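Local coordinates for putative surface-anchored fimbrial subunit (Corynebacterium diphtheriae, PDB 3HR6), which probably forms the shaft of a surface pilus as its major pilin, built of tandem Ig-like modules with stabilising isopeptide and disulfide bonds, at residues 198-203 / 228-233. Sequence-based numbering, arbitrary orientation.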
loop_
_atom_site.group_PDB
_atom_site.type_symbol
_atom_site.label_atom_id
_atom_site.label_comp_id
_atom_site.label_asym_id
_atom_site.label_seq_id
_atom_site.Cartn_x
_atom_site.Cartn_y
_atom_site.Cartn_z
ATOM N N GLY A 198 -4.829 12.401 9.109
ATOM C CA GLY A 198 -3.799 13.391 9.406
ATOM C C GLY A 198 -2.422 12.751 9.398
ATOM O O GLY A 198 -2.263 11.600 9.068
ATOM N N LYS A 199 -1.406 13.514 9.787
ATOM C CA LYS A 199 -0.071 12.989 9.752
ATOM C C LYS A 199 0.124 11.971 10.879
ATOM O O LYS A 199 -0.455 12.110 11.939
ATOM C CB LYS A 199 0.946 14.122 9.835
ATOM C CG LYS A 199 1.003 14.919 8.523
ATOM C CD LYS A 199 2.109 15.905 8.514
ATOM C CE LYS A 199 1.970 16.856 7.349
ATOM N NZ LYS A 199 0.892 17.834 7.590
ATOM N N PRO A 200 0.933 10.954 10.626
ATOM C CA PRO A 200 1.231 9.907 11.602
ATOM C C PRO A 200 1.942 10.472 12.796
ATOM O O PRO A 200 2.820 11.343 12.637
ATOM C CB PRO A 200 2.190 8.992 10.852
ATOM C CG PRO A 200 2.111 9.432 9.389
ATOM C CD PRO A 200 1.808 10.855 9.447
ATOM N N ASP A 201 1.610 9.976 13.982
ATOM C CA ASP A 201 2.334 10.396 15.179
ATOM C C ASP A 201 3.757 9.832 15.133
ATOM O O ASP A 201 3.935 8.631 15.159
ATOM C CB ASP A 201 1.590 9.901 16.420
ATOM C CG ASP A 201 2.288 10.269 17.726
ATOM O OD1 ASP A 201 3.462 10.720 17.774
ATOM O OD2 ASP A 201 1.605 10.136 18.753
ATOM N N THR A 202 4.776 10.690 15.059
ATOM C CA THR A 202 6.122 10.137 14.859
ATOM C C THR A 202 6.582 9.290 16.047
ATOM O O THR A 202 7.401 8.406 15.846
ATOM C CB THR A 202 7.227 11.166 14.485
ATOM O OG1 THR A 202 7.404 12.129 15.537
ATOM C CG2 THR A 202 6.898 11.861 13.182
ATOM N N ASN A 203 6.003 9.459 17.231
ATOM C CA ASN A 203 6.416 8.599 18.372
ATOM C C ASN A 203 5.734 7.233 18.359
ATOM O O ASN A 203 6.048 6.388 19.203
ATOM C CB ASN A 203 6.173 9.315 19.705
ATOM C CG ASN A 203 6.979 10.566 19.816
ATOM O OD1 ASN A 203 6.487 11.602 20.268
ATOM N ND2 ASN A 203 8.212 10.510 19.368
ATOM N N ASP A 228 -2.916 16.259 -1.265
ATOM C CA ASP A 228 -3.604 16.326 0.026
ATOM C C ASP A 228 -3.413 15.049 0.830
ATOM O O ASP A 228 -4.182 14.762 1.762
ATOM C CB ASP A 228 -5.095 16.622 -0.162
ATOM C CG ASP A 228 -5.823 15.543 -0.966
ATOM O OD1 ASP A 228 -5.200 14.588 -1.463
ATOM O OD2 ASP A 228 -7.053 15.675 -1.120
ATOM N N ARG A 229 -2.419 14.257 0.450
ATOM C CA ARG A 229 -2.115 13.035 1.179
ATOM C C ARG A 229 -0.672 12.972 1.671
ATOM O O ARG A 229 0.240 13.388 0.987
ATOM C CB ARG A 229 -2.438 11.814 0.339
ATOM C CG ARG A 229 -3.963 11.737 0.044
ATOM C CD ARG A 229 -4.206 10.813 -1.078
ATOM N NE ARG A 229 -3.859 9.447 -0.736
ATOM C CZ ARG A 229 -3.904 8.406 -1.573
ATOM N NH1 ARG A 229 -4.203 8.578 -2.846
ATOM N NH2 ARG A 229 -3.557 7.205 -1.138
ATOM N N THR A 230 -0.512 12.415 2.870
ATOM C CA THR A 230 0.800 12.136 3.457
ATOM C C THR A 230 1.293 10.763 3.047
ATOM O O THR A 230 0.583 9.774 3.188
ATOM C CB THR A 230 0.726 12.153 4.991
ATOM O OG1 THR A 230 0.148 13.369 5.428
ATOM C CG2 THR A 230 2.145 12.050 5.581
ATOM N N VAL A 231 2.520 10.697 2.539
ATOM C CA VAL A 231 3.239 9.472 2.356
ATOM C C VAL A 231 4.195 9.288 3.543
ATOM O O VAL A 231 4.940 10.205 3.905
ATOM C CB VAL A 231 4.102 9.506 1.087
ATOM C CG1 VAL A 231 4.839 8.187 0.896
ATOM C CG2 VAL A 231 3.256 9.847 -0.148
ATOM N N LEU A 232 4.117 8.107 4.146
ATOM C CA LEU A 232 5.049 7.652 5.163
ATOM C C LEU A 232 5.998 6.692 4.479
ATOM O O LEU A 232 5.575 5.809 3.771
ATOM C CB LEU A 232 4.306 6.919 6.261
ATOM C CG LEU A 232 5.166 6.164 7.299
ATOM C CD1 LEU A 232 6.133 7.067 8.041
ATOM C CD2 LEU A 232 4.271 5.414 8.272
ATOM N N SER A 233 7.292 6.846 4.724
ATOM C CA SER A 233 8.304 6.040 4.057
ATOM C C SER A 233 9.307 5.559 5.074
ATOM O O SER A 233 9.758 6.364 5.876
ATOM C CB SER A 233 9.059 6.935 3.084
ATOM O OG SER A 233 10.112 6.218 2.462
#
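Thr230 rises from strand 229-236 against the extended backbone of Lys199 and Pro200. The strand directs its CB toward 198-203, although CB itself comes no nearer than 4.5 Å, to Lys199 CG, and the two branches divide the contact between them. With chi1 at -53°, OG1 lies anti to the carbonyl carbon and CG2 anti to the backbone N, which turns the hydroxyl to the lysine and the methyl to the proline. OG1 comes within 3.6 Å of Lys199 CG, a van der Waals approach of the oxygen to a methylene, the two side chains meeting nearly at right angles; the hydrogen bond of this hydroxyl is made instead with Gln225 NE2, on the adjoining strand 219-226. CG2 meets the ring of Pro200 at CD, 4.1 Å away.

The contact lies in the middle, Cna-B-like module, where 198-203 carries the chain from strand 187-192 in one sheet to strand 206-209 in the other. Backbone hydrogen bonds of Gly198 with Pro259 and of Asp201 with Glu257 hold it along the second sheet, while strand 229-236 belongs to the first, so the Thr230 methyl and the proline ring pack between the two layers of the Ig-like sandwich. Leu232, two residues farther along the strand, points toward the loop as well, but more loosely, its CB 4.6 Å from Pro200 CG. Pro200 and Thr230 are buried, whereas the Lys199 chain runs on past OG1 to the exposed side, where it also touches Gln225. Beyond the proline, Asp201 OD1 accepts the backbone N-H of Asn203 at 2.9 Å, closing an Asx turn.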